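Local atomic coordinates of putative acetyl-CoA acetyltransferase (Thermus thermophilus, PDB entry 1ULQ), a protein that probably catalyses, as a member of the thiolase family, the transfer of an acyl group from a 3-oxoacyl-CoA to coenzyme A, or the reverse condensation. Residues Val51-Ala56 with Ile112-Glu117; Tyr124-Pro129 with Leu138-Thr143; Tyr174-Glu179 with Ala329-Arg334; Leu187-Ala192 with Gly224-Thr229. One frame throughout, in Å; residues are numbered along the deposited sequence.

Interaction 1 of 4, residues Val51-Ala56 with Ile112-Glu117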
loop_
_atom_site.group_PDB
_atom_site.type_symbol
_atom_site.label_atom_id
_atom_site.label_comp_id
_atom_site.label_asym_id
_atom_site.label_seq_id
_atom_site.Cartn_x
_atom_site.Cartn_y
_atom_site.Cartn_z
ATOM N N VAL C 51 23.986 -18.124 16.870
ATOM C CA VAL C 51 24.188 -16.689 16.676
ATOM C C VAL C 51 22.969 -15.897 17.105
ATOM O O VAL C 51 21.897 -16.019 16.526
ATOM C CB VAL C 51 24.513 -16.345 15.191
ATOM C CG1 VAL C 51 24.255 -14.879 14.931
ATOM C CG2 VAL C 51 25.968 -16.648 14.884
ATOM N N TYR C 52 23.131 -15.091 18.142
ATOM C CA TYR C 52 22.031 -14.266 18.612
ATOM C C TYR C 52 22.201 -12.890 17.999
ATOM O O TYR C 52 23.321 -12.395 17.877
ATOM C CB TYR C 52 22.029 -14.129 20.141
ATOM C CG TYR C 52 21.559 -15.356 20.886
ATOM C CD1 TYR C 52 22.464 -16.168 21.571
ATOM C CD2 TYR C 52 20.207 -15.691 20.937
ATOM C CE1 TYR C 52 22.036 -17.282 22.293
ATOM C CE2 TYR C 52 19.770 -16.805 21.658
ATOM C CZ TYR C 52 20.691 -17.592 22.335
ATOM O OH TYR C 52 20.275 -18.681 23.070
ATOM N N ALA C 53 21.089 -12.283 17.607
ATOM C CA ALA C 53 21.111 -10.954 17.020
ATOM C C ALA C 53 19.861 -10.170 17.393
ATOM O O ALA C 53 18.747 -10.701 17.382
ATOM C CB ALA C 53 21.232 -11.049 15.517
ATOM N N GLY C 54 20.054 -8.898 17.720
ATOM C CA GLY C 54 18.936 -8.048 18.088
ATOM C C GLY C 54 18.448 -7.210 16.924
ATOM O O GLY C 54 19.248 -6.643 16.181
ATOM N N CYS C 55 17.131 -7.134 16.764
ATOM C CA CYS C 55 16.532 -6.372 15.681
ATOM C C CYS C 55 15.155 -5.864 16.119
ATOM O O CYS C 55 14.253 -6.649 16.408
ATOM C CB CYS C 55 16.409 -7.256 14.450
ATOM S SG CYS C 55 15.990 -6.350 12.974
ATOM N N ALA C 56 15.002 -4.543 16.148
ATOM C CA ALA C 56 13.772 -3.902 16.591
ATOM C C ALA C 56 12.592 -3.987 15.647
ATOM O O ALA C 56 11.440 -3.853 16.069
ATOM C CB ALA C 56 14.049 -2.444 16.914
ATOM N N ILE C 112 27.926 -16.072 19.386
ATOM C CA ILE C 112 28.017 -14.707 18.878
ATOM C C ILE C 112 26.817 -13.896 19.357
ATOM O O ILE C 112 25.676 -14.344 19.258
ATOM C CB ILE C 112 28.028 -14.633 17.324
ATOM C CG1 ILE C 112 29.290 -15.274 16.753
ATOM C CG2 ILE C 112 27.971 -13.175 16.879
ATOM C CD1 ILE C 112 29.405 -15.127 15.235
ATOM N N GLY C 113 27.082 -12.709 19.888
ATOM C CA GLY C 113 26.011 -11.837 20.335
ATOM C C GLY C 113 26.081 -10.645 19.403
ATOM O O GLY C 113 27.116 -9.990 19.313
ATOM N N SER C 114 25.001 -10.349 18.694
ATOM C CA SER C 114 25.042 -9.236 17.759
ATOM C C SER C 114 23.717 -8.511 17.574
ATOM O O SER C 114 22.705 -8.854 18.193
ATOM C CB SER C 114 25.521 -9.747 16.409
ATOM O OG SER C 114 24.737 -10.863 16.022
ATOM N N GLY C 115 23.742 -7.504 16.704
ATOM C CA GLY C 115 22.553 -6.730 16.427
ATOM C C GLY C 115 22.676 -5.970 15.127
ATOM O O GLY C 115 23.781 -5.658 14.686
ATOM N N VAL C 116 21.531 -5.687 14.510
ATOM C CA VAL C 116 21.478 -4.943 13.253
ATOM C C VAL C 116 20.179 -4.150 13.180
ATOM O O VAL C 116 19.190 -4.498 13.824
ATOM C CB VAL C 116 21.557 -5.890 12.012
ATOM C CG1 VAL C 116 20.377 -6.849 12.002
ATOM C CG2 VAL C 116 21.588 -5.065 10.720
ATOM N N GLU C 117 20.191 -3.072 12.409
ATOM C CA GLU C 117 19.000 -2.257 12.240
ATOM C C GLU C 117 19.200 -1.348 11.053
ATOM O O GLU C 117 20.128 -0.538 11.041
ATOM C CB GLU C 117 18.725 -1.403 13.483
ATOM C CG GLU C 117 17.312 -0.823 13.544
ATOM C CD GLU C 117 16.258 -1.890 13.793
ATOM O OE1 GLU C 117 16.330 -2.547 14.846
ATOM O OE2 GLU C 117 15.359 -2.085 12.942
#
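The carboxylate of E117 meets the main chain of A56: A56 N donates to E117 OE1 at 2.7 Å, on the syn lone pair of that oxygen. The E117 chain bends at chi2 (70°), turning CD toward A56, just past the end of the other strand. OE1 also accepts from G359 N, and an alanine here would probably leave the amides of A56 and G359 without their shared acceptor and the turn at A56 less firmly tied to the strand. Y52 O is gripped twice by S114, whose N and OG lie 2.8 Å away on opposite faces of the carbonyl plane; serine suits the position because OG, between its own N and carbonyl carbon (chi1 52°), can reach back to the partner strand. Y52 N to I112 O (2.9 Å) and V116 N to G54 O (3.0 Å) continue the parallel ladder. V51 CG2 lies beside I112 CD1 at 3.8 Å, branched residues filling the face that helix 26-41 covers at I112 and S114. G54, G113 and G115 put no side chain on the opposite face, where Y52 stands and packs on R101 of the second subunit. Such parallel pairing belongs to the core sheet of the N-terminal half of the thiolase fold.

Interaction 2 of 4, residues Tyr124-Pro129 with Leu138-Thr143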
loop_
_atom_site.group_PDB
_atom_site.type_symbol
_atom_site.label_atom_id
_atom_site.label_comp_id
_atom_site.label_asym_id
_atom_site.label_seq_id
_atom_site.Cartn_x
_atom_site.Cartn_y
_atom_site.Cartn_z
ATOM N N TYR C 124 6.787 -0.737 4.962
ATOM C CA TYR C 124 5.512 -0.208 5.431
ATOM C C TYR C 124 4.666 -1.433 5.754
ATOM O O TYR C 124 4.812 -2.468 5.094
ATOM C CB TYR C 124 4.814 0.631 4.346
ATOM C CG TYR C 124 5.495 1.939 3.997
ATOM C CD1 TYR C 124 6.147 2.111 2.775
ATOM C CD2 TYR C 124 5.411 3.032 4.846
ATOM C CE1 TYR C 124 6.686 3.351 2.401
ATOM C CE2 TYR C 124 5.947 4.272 4.482
ATOM C CZ TYR C 124 6.575 4.431 3.256
ATOM O OH TYR C 124 7.024 5.686 2.873
ATOM N N ALA C 125 3.811 -1.326 6.766
ATOM C CA ALA C 125 2.953 -2.432 7.143
ATOM C C ALA C 125 1.499 -2.062 6.870
ATOM O O ALA C 125 1.048 -0.986 7.252
ATOM C CB ALA C 125 3.146 -2.767 8.597
ATOM N N VAL C 126 0.773 -2.948 6.199
ATOM C CA VAL C 126 -0.624 -2.716 5.860
ATOM C C VAL C 126 -1.480 -3.808 6.471
ATOM O O VAL C 126 -1.189 -4.989 6.295
ATOM C CB VAL C 126 -0.815 -2.737 4.349
ATOM C CG1 VAL C 126 -2.284 -2.721 4.012
ATOM C CG2 VAL C 126 -0.106 -1.557 3.732
ATOM N N PRO C 127 -2.570 -3.432 7.164
ATOM C CA PRO C 127 -3.491 -4.368 7.823
ATOM C C PRO C 127 -4.162 -5.316 6.846
ATOM O O PRO C 127 -4.189 -5.055 5.648
ATOM C CB PRO C 127 -4.510 -3.446 8.482
ATOM C CG PRO C 127 -3.820 -2.123 8.544
ATOM C CD PRO C 127 -3.096 -2.065 7.249
ATOM N N LYS C 128 -4.697 -6.423 7.343
ATOM C CA LYS C 128 -5.389 -7.335 6.455
ATOM C C LYS C 128 -6.878 -7.085 6.569
ATOM O O LYS C 128 -7.376 -6.727 7.637
ATOM C CB LYS C 128 -5.068 -8.772 6.807
ATOM C CG LYS C 128 -4.201 -9.403 5.769
ATOM C CD LYS C 128 -3.790 -10.751 6.225
ATOM C CE LYS C 128 -3.161 -11.520 5.114
ATOM N NZ LYS C 128 -2.929 -12.876 5.651
ATOM N N PRO C 129 -7.609 -7.234 5.456
ATOM C CA PRO C 129 -9.057 -7.025 5.447
ATOM C C PRO C 129 -9.690 -8.089 6.314
ATOM O O PRO C 129 -9.158 -9.196 6.425
ATOM C CB PRO C 129 -9.426 -7.221 3.987
ATOM C CG PRO C 129 -8.190 -6.854 3.270
ATOM C CD PRO C 129 -7.118 -7.486 4.096
ATOM N N LEU C 138 -7.403 3.050 4.406
ATOM C CA LEU C 138 -6.542 2.245 5.250
ATOM C C LEU C 138 -5.285 3.050 5.488
ATOM O O LEU C 138 -5.116 4.121 4.901
ATOM C CB LEU C 138 -6.199 0.923 4.566
ATOM C CG LEU C 138 -7.343 -0.076 4.438
ATOM C CD1 LEU C 138 -6.849 -1.298 3.666
ATOM C CD2 LEU C 138 -7.836 -0.464 5.824
ATOM N N VAL C 139 -4.413 2.546 6.356
ATOM C CA VAL C 139 -3.168 3.232 6.648
ATOM C C VAL C 139 -1.966 2.349 6.422
ATOM O O VAL C 139 -1.985 1.172 6.765
ATOM C CB VAL C 139 -3.114 3.700 8.088
ATOM C CG1 VAL C 139 -1.723 4.209 8.399
ATOM C CG2 VAL C 139 -4.125 4.798 8.301
ATOM N N MET C 140 -0.926 2.916 5.824
ATOM C CA MET C 140 0.308 2.169 5.613
ATOM C C MET C 140 1.276 2.667 6.672
ATOM O O MET C 140 1.818 3.757 6.537
ATOM C CB MET C 140 0.888 2.435 4.230
ATOM C CG MET C 140 0.134 1.743 3.108
ATOM S SD MET C 140 1.068 1.622 1.547
ATOM C CE MET C 140 2.665 2.160 2.043
ATOM N N TYR C 141 1.472 1.880 7.733
ATOM C CA TYR C 141 2.369 2.261 8.829
ATOM C C TYR C 141 3.824 2.187 8.434
ATOM O O TYR C 141 4.266 1.198 7.857
ATOM C CB TYR C 141 2.152 1.371 10.065
ATOM C CG TYR C 141 0.761 1.446 10.657
ATOM C CD1 TYR C 141 -0.223 0.549 10.272
ATOM C CD2 TYR C 141 0.421 2.438 11.584
ATOM C CE1 TYR C 141 -1.512 0.634 10.786
ATOM C CE2 TYR C 141 -0.868 2.532 12.105
ATOM C CZ TYR C 141 -1.828 1.624 11.700
ATOM O OH TYR C 141 -3.106 1.687 12.200
ATOM N N ASP C 142 4.566 3.241 8.750
ATOM C CA ASP C 142 5.999 3.289 8.460
ATOM C C ASP C 142 6.758 2.683 9.646
ATOM O O ASP C 142 6.845 3.302 10.717
ATOM C CB ASP C 142 6.433 4.736 8.227
ATOM C CG ASP C 142 7.918 4.868 8.012
ATOM O OD1 ASP C 142 8.521 3.951 7.408
ATOM O OD2 ASP C 142 8.479 5.896 8.436
ATOM N N THR C 143 7.292 1.476 9.448
ATOM C CA THR C 143 7.995 0.754 10.514
ATOM C C THR C 143 9.307 1.385 10.944
ATOM O O THR C 143 9.985 0.869 11.833
ATOM C CB THR C 143 8.270 -0.728 10.137
ATOM O OG1 THR C 143 9.288 -0.798 9.139
ATOM C CG2 THR C 143 7.028 -1.370 9.592
#
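M140 meets Y124 because its chain runs extended to SD (chi2 -162°) and then turns at chi3 (9°), carrying CE over one face of the tyrosine ring, 3.4 Å from Y124 CG. V126 holds CG2 beside its own backbone N, and that methyl packs 3.4 Å from M140 CG. The flexible methionine thus touches both neighbours of A125 at once, while Y124 CE2 also lies 3.8 Å from D142 CB, ring and carboxylate planes 51° apart. Between them the strands form a small antiparallel beta hairpin, A125 and Y141 being its hydrogen-bonded pair: A125 N reaches Y141 O at 2.8 Å, and Y141 N returns to A125 O at 2.9 Å. The strands of the second and third subunits extend this two-stranded sheet on both sides, consistent with the hairpin tetramerisation motif of tetrameric thiolases. D142 is well chosen for that setting, since OD1 pairs with K128 of the second subunit and OD2 accepts from G136 N of the third. On the face of A125 and Y141, V139 CG1 lies over the centre of the Y141 ring, 4.0 Å above its plane. P127, which has no N-H to continue the ladder, puts its CG at the edge of the same ring, 4.2 Å from Y141 CE1.

Interaction 3 of 4, residues Tyr174-Glu179 with Ala329-Arg334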
loop_
_atom_site.group_PDB
_atom_site.type_symbol
_atom_site.label_atom_id
_atom_site.label_comp_id
_atom_site.label_asym_id
_atom_site.label_seq_id
_atom_site.Cartn_x
_atom_site.Cartn_y
_atom_site.Cartn_z
ATOM N N TYR C 174 12.625 15.892 36.218
ATOM C CA TYR C 174 13.888 16.196 36.882
ATOM C C TYR C 174 14.349 17.638 36.669
ATOM O O TYR C 174 15.433 18.017 37.115
ATOM C CB TYR C 174 14.989 15.238 36.406
ATOM C CG TYR C 174 14.778 13.787 36.792
ATOM C CD1 TYR C 174 13.940 12.954 36.052
ATOM C CD2 TYR C 174 15.401 13.256 37.910
ATOM C CE1 TYR C 174 13.734 11.625 36.425
ATOM C CE2 TYR C 174 15.197 11.932 38.292
ATOM C CZ TYR C 174 14.366 11.123 37.551
ATOM O OH TYR C 174 14.176 9.820 37.952
ATOM N N GLY C 175 13.536 18.436 35.989
ATOM C CA GLY C 175 13.897 19.819 35.752
ATOM C C GLY C 175 15.226 19.969 35.035
ATOM O O GLY C 175 16.091 20.739 35.465
ATOM N N ILE C 176 15.396 19.238 33.941
ATOM C CA ILE C 176 16.626 19.303 33.161
ATOM C C ILE C 176 16.463 20.382 32.112
ATOM O O ILE C 176 15.756 20.193 31.129
ATOM C CB ILE C 176 16.878 17.983 32.469
ATOM C CG1 ILE C 176 16.776 16.866 33.494
ATOM C CG2 ILE C 176 18.242 17.982 31.831
ATOM C CD1 ILE C 176 16.670 15.529 32.877
ATOM N N ARG C 177 17.126 21.511 32.322
ATOM C CA ARG C 177 17.008 22.635 31.406
ATOM C C ARG C 177 17.472 22.397 29.975
ATOM O O ARG C 177 18.094 21.383 29.670
ATOM C CB ARG C 177 17.737 23.840 31.983
ATOM C CG ARG C 177 17.115 24.362 33.249
ATOM C CD ARG C 177 17.814 25.626 33.674
ATOM N NE ARG C 177 17.362 26.084 34.982
ATOM C CZ ARG C 177 17.984 27.022 35.696
ATOM N NH1 ARG C 177 19.085 27.600 35.218
ATOM N NH2 ARG C 177 17.520 27.374 36.894
ATOM N N ARG C 178 17.143 23.348 29.104
ATOM C CA ARG C 178 17.499 23.296 27.694
ATOM C C ARG C 178 18.998 23.510 27.506
ATOM O O ARG C 178 19.638 22.792 26.736
ATOM C CB ARG C 178 16.703 24.363 26.927
ATOM C CG ARG C 178 17.139 24.625 25.490
ATOM C CD ARG C 178 17.144 23.356 24.659
ATOM N NE ARG C 178 17.390 23.631 23.250
ATOM C CZ ARG C 178 16.506 24.205 22.446
ATOM N NH1 ARG C 178 15.313 24.560 22.917
ATOM N NH2 ARG C 178 16.818 24.425 21.178
ATOM N N GLU C 179 19.560 24.491 28.208
ATOM C CA GLU C 179 20.990 24.767 28.087
ATOM C C GLU C 179 21.825 23.559 28.498
ATOM O O GLU C 179 22.869 23.277 27.915
ATOM C CB GLU C 179 21.402 25.994 28.923
ATOM C CG GLU C 179 20.442 26.426 30.035
ATOM C CD GLU C 179 19.212 27.180 29.517
ATOM O OE1 GLU C 179 19.372 28.076 28.652
ATOM O OE2 GLU C 179 18.089 26.886 29.989
ATOM N N ALA C 329 19.288 10.912 29.227
ATOM C CA ALA C 329 20.597 10.576 29.771
ATOM C C ALA C 329 20.879 11.328 31.075
ATOM O O ALA C 329 21.264 10.728 32.088
ATOM C CB ALA C 329 21.658 10.912 28.758
ATOM N N LEU C 330 20.689 12.647 31.029
ATOM C CA LEU C 330 20.919 13.519 32.174
ATOM C C LEU C 330 20.047 13.134 33.363
ATOM O O LEU C 330 20.469 13.270 34.518
ATOM C CB LEU C 330 20.664 14.979 31.783
ATOM C CG LEU C 330 21.658 15.637 30.816
ATOM C CD1 LEU C 330 20.995 16.783 30.087
ATOM C CD2 LEU C 330 22.870 16.127 31.579
ATOM N N ALA C 331 18.835 12.653 33.096
ATOM C CA ALA C 331 17.948 12.244 34.179
ATOM C C ALA C 331 18.581 11.039 34.844
ATOM O O ALA C 331 18.630 10.948 36.067
ATOM C CB ALA C 331 16.576 11.881 33.639
ATOM N N VAL C 332 19.071 10.110 34.030
ATOM C CA VAL C 332 19.707 8.925 34.568
ATOM C C VAL C 332 20.900 9.380 35.387
ATOM O O VAL C 332 21.083 8.930 36.523
ATOM C CB VAL C 332 20.180 7.982 33.456
ATOM C CG1 VAL C 332 20.817 6.747 34.058
ATOM C CG2 VAL C 332 19.003 7.573 32.603
ATOM N N LEU C 333 21.702 10.280 34.820
ATOM C CA LEU C 333 22.876 10.792 35.521
ATOM C C LEU C 333 22.464 11.436 36.839
ATOM O O LEU C 333 23.223 11.389 37.808
ATOM C CB LEU C 333 23.638 11.798 34.651
ATOM C CG LEU C 333 24.336 11.219 33.414
ATOM C CD1 LEU C 333 24.901 12.341 32.585
ATOM C CD2 LEU C 333 25.441 10.266 33.827
ATOM N N ARG C 334 21.273 12.032 36.890
ATOM C CA ARG C 334 20.803 12.635 38.131
ATOM C C ARG C 334 20.710 11.564 39.217
ATOM O O ARG C 334 21.202 11.754 40.318
ATOM C CB ARG C 334 19.433 13.268 37.933
ATOM C CG ARG C 334 19.439 14.614 37.239
ATOM C CD ARG C 334 19.661 15.744 38.228
ATOM N NE ARG C 334 19.214 17.029 37.698
ATOM C CZ ARG C 334 19.748 17.635 36.640
ATOM N NH1 ARG C 334 20.764 17.079 35.988
ATOM N NH2 ARG C 334 19.253 18.794 36.219
#
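Y174 lays its ring against A331 of the helix 326-336. The methyl of A331 sits over one face of the ring, a CH-pi contact with CB 4.1 Å from the centroid of the Y174 ring and shifted toward the rim on the side of CD1. The small methyl of A331 lets the ring lie close against the helix. At the other ortho carbon, Y174 CD2 is 4.0 Å from R334 CB; the ring and the guanidinium are nearly perpendicular, their planes 88° apart. The hydroxyl at the far end is bound by E335, which fixes the outer end of the ring. G175 follows, leaving the helix that ends here in a Schellman motif; its positive phi (57°) is readily taken by glycine. The turn presents I176, which adds the aliphatic packing. Its CG2 packs 3.5 Å from L330 CD1, and its CD1 lies 3.7 Å from A331 CB, the two branches reaching successive residues of the helix. CG1 lies over one face of the R334 guanidinium, 4.1 Å above the plane and toward its rim, while R334 NH1 forms a salt bridge with E180. R177 then takes the N-cap position of helix 178-197. The contact thus joins the end of helix 163-174 and the turn after it, in the N-terminal thiolase region, to helix 326-336 in the C-terminal one. Helix 178-197 completes the packing: E180 and F184 on it touch L330, F184 touches A329, and V332, on another side of helix 326-336, rests on helix 298-308.

Interaction 4 of 4, residues Leu187-Ala192 with Gly224-Thr229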
loop_
_atom_site.group_PDB
_atom_site.type_symbol
_atom_site.label_atom_id
_atom_site.label_comp_id
_atom_site.label_asym_id
_atom_site.label_seq_id
_atom_site.Cartn_x
_atom_site.Cartn_y
_atom_site.Cartn_z
ATOM N N LEU C 187 28.943 17.912 23.844
ATOM C CA LEU C 187 30.041 17.071 24.312
ATOM C C LEU C 187 30.090 15.754 23.581
ATOM O O LEU C 187 31.174 15.266 23.260
ATOM C CB LEU C 187 29.930 16.765 25.803
ATOM C CG LEU C 187 30.293 17.821 26.831
ATOM C CD1 LEU C 187 30.612 17.077 28.123
ATOM C CD2 LEU C 187 31.485 18.652 26.365
ATOM N N SER C 188 28.921 15.168 23.335
ATOM C CA SER C 188 28.855 13.887 22.644
ATOM C C SER C 188 29.568 14.004 21.310
ATOM O O SER C 188 30.344 13.130 20.932
ATOM C CB SER C 188 27.404 13.466 22.423
ATOM O OG SER C 188 27.339 12.265 21.678
ATOM N N HIS C 189 29.312 15.101 20.610
ATOM C CA HIS C 189 29.927 15.343 19.317
ATOM C C HIS C 189 31.422 15.551 19.418
ATOM O O HIS C 189 32.187 14.982 18.649
ATOM C CB HIS C 189 29.281 16.562 18.659
ATOM C CG HIS C 189 27.994 16.260 17.955
ATOM N ND1 HIS C 189 27.947 15.812 16.652
ATOM C CD2 HIS C 189 26.712 16.304 18.386
ATOM C CE1 HIS C 189 26.689 15.595 16.311
ATOM N NE2 HIS C 189 25.920 15.886 17.345
ATOM N N GLN C 190 31.840 16.370 20.376
ATOM C CA GLN C 190 33.258 16.672 20.568
ATOM C C GLN C 190 34.110 15.445 20.920
ATOM O O GLN C 190 35.207 15.248 20.376
ATOM C CB GLN C 190 33.394 17.759 21.630
ATOM C CG GLN C 190 32.476 18.944 21.339
ATOM C CD GLN C 190 32.719 20.115 22.255
ATOM O OE1 GLN C 190 32.743 19.962 23.486
ATOM N NE2 GLN C 190 32.898 21.301 21.666
ATOM N N LYS C 191 33.596 14.613 21.815
ATOM C CA LYS C 191 34.303 13.414 22.210
ATOM C C LYS C 191 34.384 12.454 21.029
ATOM O O LYS C 191 35.418 11.822 20.818
ATOM C CB LYS C 191 33.597 12.772 23.410
ATOM C CG LYS C 191 33.607 13.676 24.633
ATOM C CD LYS C 191 33.176 12.974 25.901
ATOM C CE LYS C 191 31.677 12.867 26.027
ATOM N NZ LYS C 191 31.301 12.366 27.382
ATOM N N ALA C 192 33.297 12.362 20.264
ATOM C CA ALA C 192 33.238 11.489 19.088
ATOM C C ALA C 192 34.223 11.949 18.013
ATOM O O ALA C 192 35.019 11.159 17.497
ATOM C CB ALA C 192 31.820 11.474 18.508
ATOM N N GLY C 224 27.750 10.392 11.388
ATOM C CA GLY C 224 26.967 11.214 12.290
ATOM C C GLY C 224 27.690 12.388 12.933
ATOM O O GLY C 224 27.227 13.522 12.817
ATOM N N PRO C 225 28.832 12.163 13.604
ATOM C CA PRO C 225 29.580 13.246 14.259
ATOM C C PRO C 225 29.864 14.463 13.380
ATOM O O PRO C 225 30.281 14.312 12.236
ATOM C CB PRO C 225 30.870 12.555 14.698
ATOM C CG PRO C 225 30.464 11.133 14.862
ATOM C CD PRO C 225 29.572 10.892 13.691
ATOM N N ARG C 226 29.644 15.665 13.913
ATOM C CA ARG C 226 29.919 16.900 13.163
ATOM C C ARG C 226 30.917 17.786 13.919
ATOM O O ARG C 226 30.698 18.128 15.085
ATOM C CB ARG C 226 28.640 17.714 12.935
ATOM C CG ARG C 226 27.556 17.086 12.067
ATOM C CD ARG C 226 26.416 18.091 11.867
ATOM N NE ARG C 226 25.796 18.492 13.135
ATOM C CZ ARG C 226 24.884 17.775 13.792
ATOM N NH1 ARG C 226 24.473 16.613 13.302
ATOM N NH2 ARG C 226 24.385 18.214 14.945
ATOM N N ARG C 227 32.003 18.164 13.257
ATOM C CA ARG C 227 33.006 19.009 13.887
ATOM C C ARG C 227 32.454 20.416 14.118
ATOM O O ARG C 227 32.805 21.087 15.090
ATOM C CB ARG C 227 34.268 19.072 13.009
ATOM C CG ARG C 227 35.370 20.004 13.537
ATOM C CD ARG C 227 36.668 19.965 12.711
ATOM N NE ARG C 227 37.559 18.865 13.082
ATOM C CZ ARG C 227 37.453 17.622 12.618
ATOM N NH1 ARG C 227 36.488 17.312 11.761
ATOM N NH2 ARG C 227 38.319 16.689 12.999
ATOM N N ASP C 228 31.571 20.847 13.227
ATOM C CA ASP C 228 30.986 22.180 13.305
ATOM C C ASP C 228 29.863 22.351 14.306
ATOM O O ASP C 228 29.241 23.409 14.349
ATOM C CB ASP C 228 30.471 22.608 11.934
ATOM C CG ASP C 228 29.281 21.783 11.473
ATOM O OD1 ASP C 228 29.396 20.540 11.412
ATOM O OD2 ASP C 228 28.227 22.376 11.163
ATOM N N THR C 229 29.583 21.324 15.099
ATOM C CA THR C 229 28.514 21.425 16.090
ATOM C C THR C 229 28.851 22.542 17.068
ATOM O O THR C 229 29.922 22.544 17.678
ATOM C CB THR C 229 28.349 20.127 16.891
ATOM O OG1 THR C 229 27.982 19.055 16.015
ATOM C CG2 THR C 229 27.272 20.295 17.930
#
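H189, on helix 178-197, faces a loop, the run 224-229 between strand 215-219 and helix 231-236, which ends in a type I beta turn from R226 to T229. Both segments lie in the long excursion between strands 110-118 and 256-266 of the core sheet, consistent with the loop domain of thiolases. The hydrogen bond of the contact joins R226 N to H189 ND1 at 3.2 Å; it is fairly straight (165°), and the donor lies close to the imidazole plane, which histidine suits by offering a ring nitrogen as an acceptor. Contacts over flat groups come next. T229 OG1 sits above one face of the imidazole toward its rim, 3.4 Å from H189 CG. The guanidinium of R226 meets the ring at 49° between planes, with H189 CE1 over one face of the guanidinium, toward its rim, and 3.8 Å from R226 CZ. An alanine in place of H189 would probably leave R226 N without this acceptor and the R226 guanidinium free to turn. Apolar packing is small: A192 CB touches P225 CG at 3.9 Å, a short methyl against a rigid ring, and L354 of helix 351-354 touches both. Within the loop, T229 OG1 donates to R226 O at 3.0 Å from above the carbonyl plane.

Overall arrangement
Interaction 1 lies deepest, its centre about 10 Å from that of the chain, and it is the one nearest the predicted catalytic residues: the side chain of A56 is about 7 Å from that of C89, and that of E117 about 8 Å from that of H356. Interaction 2 follows it along the chain and lies where subunits meet; the centres of interactions 1 and 2 are about 25 Å apart, though their nearest atoms come within about 6 Å. Interactions 3 and 4 share helix 178-197 and come within about 8 Å of each other at their nearest atoms. Interaction 3 joins the N-terminal and C-terminal thiolase regions, and the side chain of A331 there is about 10 Å from that of C386.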